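Uncharacterized ATP-binding protein MJ1010 (Methanocaldococcus jannaschii DSM 2661, PDB 3BJO) is of unknown function but is probably an ATP-binding protein, whose C-terminal domain belongs to a family in the helix-turn-helix clan. Local coordinates at residues 24-28 against 29-33; 58-62 against 63-67; 67-70 against 71-75. All coordinates share one frame; numbering follows the deposited sequence.

Contact 1 (24-28 against 29-33); sequences SNLDY and IKPKV
Ile-29 lies against the backbone of Asn-25, four residues earlier, as the chain leaves the type I beta turn that runs from Ser-24 to Asp-27. On the turn itself, Asp-27 forms a salt bridge with Lys-44. The CB of Ile-29 sits 3.6 Å from the carbonyl O of Asn-25, and its CD1 comes equally close to that oxygen. The end of the Asn-25 side chain also reaches over: CG is anti to the backbone N (chi1 -178°), which carries the amide round until OD1 stands 3.8 Å from CD1 of Ile-29. This is van der Waals contact between a polar amide and a methyl group, at a place where both residues are exposed. The Ile-29 carbonyl lies on the Leu-26 side, its O 3.1 Å from Leu-26 O; both are acceptors, so no hydrogen bond can join them. The CB of Lys-30 points away from the turn; its carbonyl O receives a weak hydrogen bond from Lys-32 NZ at 3.2 Å. That ammonium group has a second, charged partner in Glu-41 on the adjoining strand. Pro-31 makes the buried apolar contact: its CG meets Leu-26 CD2 at 3.6 Å, and the two side chains run at about a right angle to each other. Both also touch Tyr-72 of helix 67-75, while Leu-26 reaches Ile-47 of helix 44-52 as well. By Lys-32 and Val-33 the chain is extended, and backbone bonds from Pro-31 to Ile-42 and from Val-33 to Ile-40 pair it with the next strand. The whole is a connection from helix 3-24, through a beta turn, into the first strand of a two-stranded antiparallel hairpin.

Contact 2 (58-62 against 63-67); sequences YEIEV and DKIPK. With FMT (formic acid), chain B.
Glu-61 and Lys-64 meet through both backbone and side chain. Two backbone hydrogen bonds close the bend: Lys-64 N gives to Glu-61 O at 3.0 Å, and Ile-65 N to Val-62 O at 3.2 Å. Both N-H groups point almost straight at their acceptors. Such i to i+3 bonds mark a single 3-10 turn, and here it takes the chain from edge strand 60-61 towards helix 67-75, with Pro-66 at that helix's N-cap position.

Polar contacts gather round a formate ion or formic acid molecule, probably from the crystallisation liquor. Its O1 accepts from Glu-61 N at 2.9 Å, in a nearly straight bond, and from Lys-64 NZ at 2.6 Å. The extended lysine chain carries NZ to the ligand, whereas Glu-61 OE1 remains 4.3 Å from NZ, too far for a salt bridge.

Among the apolar contacts, Ile-60 CG2 touches Ile-65 CD1 at 4.0 Å, the two side chains crossing at about a right angle; both isoleucines are buried and also pack on Leu-53. Val-62 has CG2 between its backbone N and carbonyl carbon (chi1 -63° for CG1), a position that sets this methyl 3.8 Å from Asp-63 OD1. Ile-65 and Val-62 both touch Tyr-70 in helix 67-75.

Contact 3 (67-70 against 71-75); sequences KAVY and VYLVK
Four successive i to i+4 bonds run from residues 71-74 back to 67-70, the backbone of a regular alpha helix, with Val-71 N to Lys-67 O (2.8 Å) the shortest. On one side of the helix Lys-67 and Val-71 meet a turn apart: the lysine CG touches Val-71 CG2 at 3.8 Å, and the two side chains pass at a slant. That same methyl lies 3.4 Å from Lys-67 O, so the valine packs against both the side chain and the backbone carbonyl. Tyr-70 takes the unusual rotamer in which CG stands between the backbone N and the carbonyl carbon (chi1 71°). This swings the ring back towards the start of the helix, where Lys-67 CA lies 3.4 Å above one face of the ring, offset toward the rim. The ring's CD2 is 3.4 Å from Val-71 N, which approaches the ring obliquely. One turn on, Val-74 sets CB 3.5 Å from Tyr-70 O, beside the carbonyl that accepts the Val-74 N-H. Val-69 and Leu-73 lie side by side and point the same way, CG1 and CD1 meeting at 4.0 Å in a buried apolar contact. The helix is packed on several sides: Val-69, Tyr-72 and Leu-73 face helix 44-52, touching Ala-50 and Ile-47, while Tyr-70 and Val-74 rest on Leu-88 of strand 87-90, and Leu-73 and Tyr-70 reach Leu-79 and Leu-81 of strand 79-82.

Contact 3 lies nearest the centre of the chain and is the most buried of the three, a helix held by regular backbone bonds and apolar packing. Contacts 1 and 2 are partly exposed connections: the former is joined across its segments by packing alone, whereas the latter is tied by the backbone bonds of a 3-10 turn and sets a charged side chain at formic acid. Both lean on the helix of contact 3, contact 1 chiefly through Tyr-72, with Val-33 on Val-71, and contact 2 through Tyr-70; contact 2 also shares Lys-67 with it. Contacts 1 and 2 themselves do not touch; their nearest atoms are about 6 Å apart.

Contact 1 (24-28 against 29-33)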
# COMPACT_ATOMS: atom_id res chain seq x y z
N SER A 24 -3.17 -10.64 3.68
CA SER A 24 -3.50 -12.07 3.84
C SER A 24 -4.23 -12.64 2.62
O SER A 24 -4.08 -13.81 2.29
CB SER A 24 -4.35 -12.30 5.09
OG SER A 24 -3.57 -12.03 6.23
N ASN A 25 -4.98 -11.80 1.94
CA ASN A 25 -5.73 -12.22 0.74
C ASN A 25 -4.76 -12.62 -0.36
O ASN A 25 -5.12 -13.27 -1.32
CB ASN A 25 -6.53 -11.03 0.22
CG ASN A 25 -7.39 -11.37 -1.00
OD1 ASN A 25 -8.27 -12.26 -0.95
ND2 ASN A 25 -7.14 -10.67 -2.11
N LEU A 26 -3.51 -12.17 -0.23
CA LEU A 26 -2.48 -12.50 -1.26
C LEU A 26 -1.83 -13.85 -1.04
O LEU A 26 -1.01 -14.27 -1.88
CB LEU A 26 -1.41 -11.43 -1.34
CG LEU A 26 -1.92 -10.00 -1.56
CD1 LEU A 26 -0.66 -9.06 -1.42
CD2 LEU A 26 -2.58 -9.91 -2.95
N ASP A 27 -2.14 -14.52 0.06
CA ASP A 27 -1.47 -15.81 0.34
C ASP A 27 -1.67 -16.85 -0.73
O ASP A 27 -0.75 -17.59 -1.02
CB ASP A 27 -1.93 -16.42 1.69
CG ASP A 27 -1.52 -15.57 2.90
OD1 ASP A 27 -0.67 -14.66 2.77
OD2 ASP A 27 -2.08 -15.80 3.98
N TYR A 28 -2.89 -16.96 -1.27
CA TYR A 28 -3.21 -18.01 -2.25
C TYR A 28 -3.64 -17.42 -3.59
O TYR A 28 -4.26 -18.09 -4.38
CB TYR A 28 -4.28 -18.99 -1.68
CG TYR A 28 -3.84 -19.45 -0.32
CD1 TYR A 28 -2.69 -20.22 -0.15
CD2 TYR A 28 -4.52 -19.02 0.81
CE1 TYR A 28 -2.25 -20.58 1.15
CE2 TYR A 28 -4.10 -19.38 2.09
CZ TYR A 28 -2.96 -20.12 2.26
OH TYR A 28 -2.56 -20.42 3.56
N ILE A 29 -3.31 -16.16 -3.82
CA ILE A 29 -3.72 -15.43 -5.02
C ILE A 29 -2.52 -14.67 -5.58
O ILE A 29 -1.78 -13.99 -4.82
CB ILE A 29 -4.95 -14.46 -4.70
CG1 ILE A 29 -6.23 -15.29 -4.50
CG2 ILE A 29 -5.12 -13.33 -5.76
CD1 ILE A 29 -7.43 -14.55 -3.82
N LYS A 30 -2.28 -14.81 -6.90
CA LYS A 30 -1.34 -13.93 -7.59
C LYS A 30 -2.15 -12.96 -8.45
O LYS A 30 -2.64 -13.35 -9.52
CB LYS A 30 -0.41 -14.73 -8.49
CG LYS A 30 0.48 -15.72 -7.80
CD LYS A 30 1.20 -16.55 -8.89
CE LYS A 30 2.35 -17.40 -8.32
NZ LYS A 30 1.96 -18.30 -7.18
N PRO A 31 -2.31 -11.69 -7.98
CA PRO A 31 -3.19 -10.80 -8.74
C PRO A 31 -2.76 -10.68 -10.19
O PRO A 31 -1.55 -10.69 -10.50
CB PRO A 31 -3.01 -9.44 -8.04
CG PRO A 31 -2.58 -9.81 -6.59
CD PRO A 31 -1.73 -11.04 -6.78
N LYS A 32 -3.75 -10.58 -11.06
CA LYS A 32 -3.53 -10.26 -12.46
C LYS A 32 -3.91 -8.80 -12.65
O LYS A 32 -5.05 -8.40 -12.41
CB LYS A 32 -4.32 -11.22 -13.36
CG LYS A 32 -3.59 -12.60 -13.56
CD LYS A 32 -4.59 -13.74 -13.87
CE LYS A 32 -4.00 -15.15 -13.46
NZ LYS A 32 -3.34 -15.22 -12.04
N VAL A 33 -2.93 -7.99 -12.99
CA VAL A 33 -3.06 -6.53 -13.14
C VAL A 33 -3.23 -6.14 -14.62
O VAL A 33 -2.41 -6.50 -15.47
CB VAL A 33 -1.76 -5.83 -12.60
CG1 VAL A 33 -2.00 -4.33 -12.42
CG2 VAL A 33 -1.30 -6.46 -11.26

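Contact 2 (58-62 against 63-67)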
# COMPACT_ATOMS: atom_id res chain seq x y z
N TYR A 58 8.07 8.54 3.60
CA TYR A 58 6.66 8.69 3.26
C TYR A 58 6.46 8.66 1.76
O TYR A 58 5.48 8.13 1.28
CB TYR A 58 6.06 9.98 3.86
CG TYR A 58 4.55 10.14 3.73
CD1 TYR A 58 3.70 9.36 4.47
CD2 TYR A 58 4.00 11.13 2.91
CE1 TYR A 58 2.28 9.52 4.38
CE2 TYR A 58 2.59 11.31 2.81
CZ TYR A 58 1.74 10.49 3.55
OH TYR A 58 0.35 10.63 3.46
N GLU A 59 7.43 9.18 1.03
CA GLU A 59 7.29 9.38 -0.41
C GLU A 59 8.34 8.59 -1.17
O GLU A 59 9.54 8.79 -0.97
CB GLU A 59 7.39 10.87 -0.76
CG GLU A 59 7.13 11.17 -2.23
CD GLU A 59 7.20 12.68 -2.57
OE1 GLU A 59 7.84 13.46 -1.82
OE2 GLU A 59 6.62 13.07 -3.62
N ILE A 60 7.88 7.70 -2.05
CA ILE A 60 8.77 6.75 -2.74
C ILE A 60 8.79 6.90 -4.27
O ILE A 60 7.76 7.00 -4.91
CB ILE A 60 8.44 5.28 -2.36
CG1 ILE A 60 8.72 5.03 -0.85
CG2 ILE A 60 9.25 4.24 -3.23
CD1 ILE A 60 10.21 5.21 -0.41
N GLU A 61 9.98 6.88 -4.85
CA GLU A 61 10.13 6.95 -6.32
C GLU A 61 9.55 5.74 -7.06
O GLU A 61 9.86 4.58 -6.71
CB GLU A 61 11.59 7.13 -6.66
CG GLU A 61 12.09 8.55 -6.33
CD GLU A 61 13.58 8.66 -6.31
OE1 GLU A 61 14.25 7.64 -6.52
OE2 GLU A 61 14.10 9.76 -6.08
N VAL A 62 8.74 6.00 -8.09
CA VAL A 62 8.12 4.90 -8.83
C VAL A 62 9.18 3.98 -9.49
O VAL A 62 8.90 2.82 -9.77
CB VAL A 62 7.14 5.36 -9.92
CG1 VAL A 62 5.98 6.10 -9.32
CG2 VAL A 62 7.83 6.22 -11.00
N ASP A 63 10.36 4.53 -9.72
CA ASP A 63 11.42 3.82 -10.40
C ASP A 63 11.99 2.69 -9.53
O ASP A 63 12.75 1.85 -10.03
CB ASP A 63 12.52 4.82 -10.79
CG ASP A 63 12.16 5.67 -12.00
OD1 ASP A 63 11.17 5.39 -12.69
OD2 ASP A 63 12.89 6.62 -12.28
N LYS A 64 11.60 2.67 -8.24
CA LYS A 64 12.00 1.58 -7.33
C LYS A 64 11.09 0.33 -7.36
O LYS A 64 11.43 -0.68 -6.78
CB LYS A 64 12.11 2.11 -5.89
CG LYS A 64 13.24 3.14 -5.75
CD LYS A 64 13.30 3.62 -4.33
CE LYS A 64 14.56 4.41 -4.09
NZ LYS A 64 14.38 5.34 -2.94
N ILE A 65 9.97 0.42 -8.03
CA ILE A 65 8.86 -0.55 -7.95
C ILE A 65 8.30 -0.84 -9.35
O ILE A 65 8.11 0.10 -10.13
CB ILE A 65 7.69 0.03 -7.08
CG1 ILE A 65 8.16 0.26 -5.64
CG2 ILE A 65 6.49 -0.98 -7.05
CD1 ILE A 65 7.22 1.23 -4.83
N PRO A 66 8.07 -2.12 -9.69
CA PRO A 66 7.51 -2.39 -11.00
C PRO A 66 6.13 -1.76 -11.11
O PRO A 66 5.32 -1.85 -10.17
CB PRO A 66 7.33 -3.91 -11.01
CG PRO A 66 8.32 -4.42 -9.97
CD PRO A 66 8.31 -3.36 -8.92
N LYS A 67 5.90 -1.20 -12.29
CA LYS A 67 4.68 -0.55 -12.61
C LYS A 67 3.49 -1.45 -12.29
O LYS A 67 2.56 -0.99 -11.66
CB LYS A 67 4.66 -0.02 -14.06
CG LYS A 67 3.32 0.73 -14.39
CD LYS A 67 3.38 1.46 -15.73
CE LYS A 67 2.10 2.29 -15.94
NZ LYS A 67 2.06 2.89 -17.28
C FMT B . 12.79 7.89 -2.73
O1 FMT B . 12.32 6.84 -3.18
O2 FMT B . 12.18 8.95 -2.68

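Contact 3 (67-70 against 71-75)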
# COMPACT_ATOMS: atom_id res chain seq x y z
N LYS A 67 5.90 -1.20 -12.29
CA LYS A 67 4.68 -0.55 -12.61
C LYS A 67 3.49 -1.45 -12.29
O LYS A 67 2.56 -0.99 -11.66
CB LYS A 67 4.66 -0.02 -14.06
CG LYS A 67 3.32 0.73 -14.39
CD LYS A 67 3.38 1.46 -15.73
CE LYS A 67 2.10 2.29 -15.94
NZ LYS A 67 2.06 2.89 -17.28
N ALA A 68 3.54 -2.73 -12.65
CA ALA A 68 2.41 -3.63 -12.38
C ALA A 68 2.11 -3.65 -10.91
O ALA A 68 0.95 -3.65 -10.52
CB ALA A 68 2.71 -5.03 -12.84
N VAL A 69 3.17 -3.66 -10.09
CA VAL A 69 3.03 -3.69 -8.62
C VAL A 69 2.42 -2.39 -8.09
O VAL A 69 1.43 -2.41 -7.36
CB VAL A 69 4.36 -3.99 -7.89
CG1 VAL A 69 4.13 -3.86 -6.34
CG2 VAL A 69 4.91 -5.34 -8.27
N TYR A 70 2.96 -1.23 -8.48
CA TYR A 70 2.36 -0.03 -7.92
C TYR A 70 0.98 0.31 -8.50
O TYR A 70 0.16 0.93 -7.81
CB TYR A 70 3.35 1.17 -7.87
CG TYR A 70 3.72 1.83 -9.21
CD1 TYR A 70 5.03 1.73 -9.73
CD2 TYR A 70 2.80 2.58 -9.90
CE1 TYR A 70 5.38 2.37 -10.95
CE2 TYR A 70 3.11 3.22 -11.09
CZ TYR A 70 4.39 3.10 -11.61
OH TYR A 70 4.64 3.71 -12.79
N VAL A 71 0.72 -0.05 -9.77
CA VAL A 71 -0.65 0.10 -10.32
C VAL A 71 -1.67 -0.71 -9.49
O VAL A 71 -2.76 -0.21 -9.19
CB VAL A 71 -0.72 -0.31 -11.79
CG1 VAL A 71 -2.20 -0.58 -12.23
CG2 VAL A 71 -0.11 0.80 -12.66
N TYR A 72 -1.31 -1.94 -9.12
CA TYR A 72 -2.18 -2.74 -8.26
C TYR A 72 -2.41 -2.02 -6.94
O TYR A 72 -3.54 -1.92 -6.47
CB TYR A 72 -1.56 -4.15 -8.05
CG TYR A 72 -2.35 -5.08 -7.13
CD1 TYR A 72 -3.52 -5.71 -7.57
CD2 TYR A 72 -1.94 -5.31 -5.82
CE1 TYR A 72 -4.26 -6.56 -6.69
CE2 TYR A 72 -2.67 -6.14 -4.96
CZ TYR A 72 -3.81 -6.76 -5.41
OH TYR A 72 -4.51 -7.54 -4.54
N LEU A 73 -1.34 -1.47 -6.34
CA LEU A 73 -1.42 -0.87 -5.00
C LEU A 73 -2.21 0.46 -5.02
O LEU A 73 -2.83 0.85 -4.04
CB LEU A 73 -0.01 -0.62 -4.45
CG LEU A 73 0.82 -1.87 -4.06
CD1 LEU A 73 2.28 -1.49 -3.77
CD2 LEU A 73 0.22 -2.48 -2.82
N VAL A 74 -2.19 1.15 -6.17
CA VAL A 74 -3.04 2.32 -6.37
C VAL A 74 -4.48 1.87 -6.58
O VAL A 74 -5.38 2.39 -5.95
CB VAL A 74 -2.51 3.21 -7.55
CG1 VAL A 74 -3.51 4.41 -7.82
CG2 VAL A 74 -1.12 3.74 -7.20
N LYS A 75 -4.70 0.89 -7.46
CA LYS A 75 -6.05 0.39 -7.74
C LYS A 75 -6.73 0.02 -6.43
O LYS A 75 -7.92 0.29 -6.22
CB LYS A 75 -5.99 -0.84 -8.64
CG LYS A 75 -7.34 -1.37 -9.11
CD LYS A 75 -7.28 -2.91 -9.35
CE LYS A 75 -8.71 -3.53 -9.53
NZ LYS A 75 -9.56 -3.40 -8.28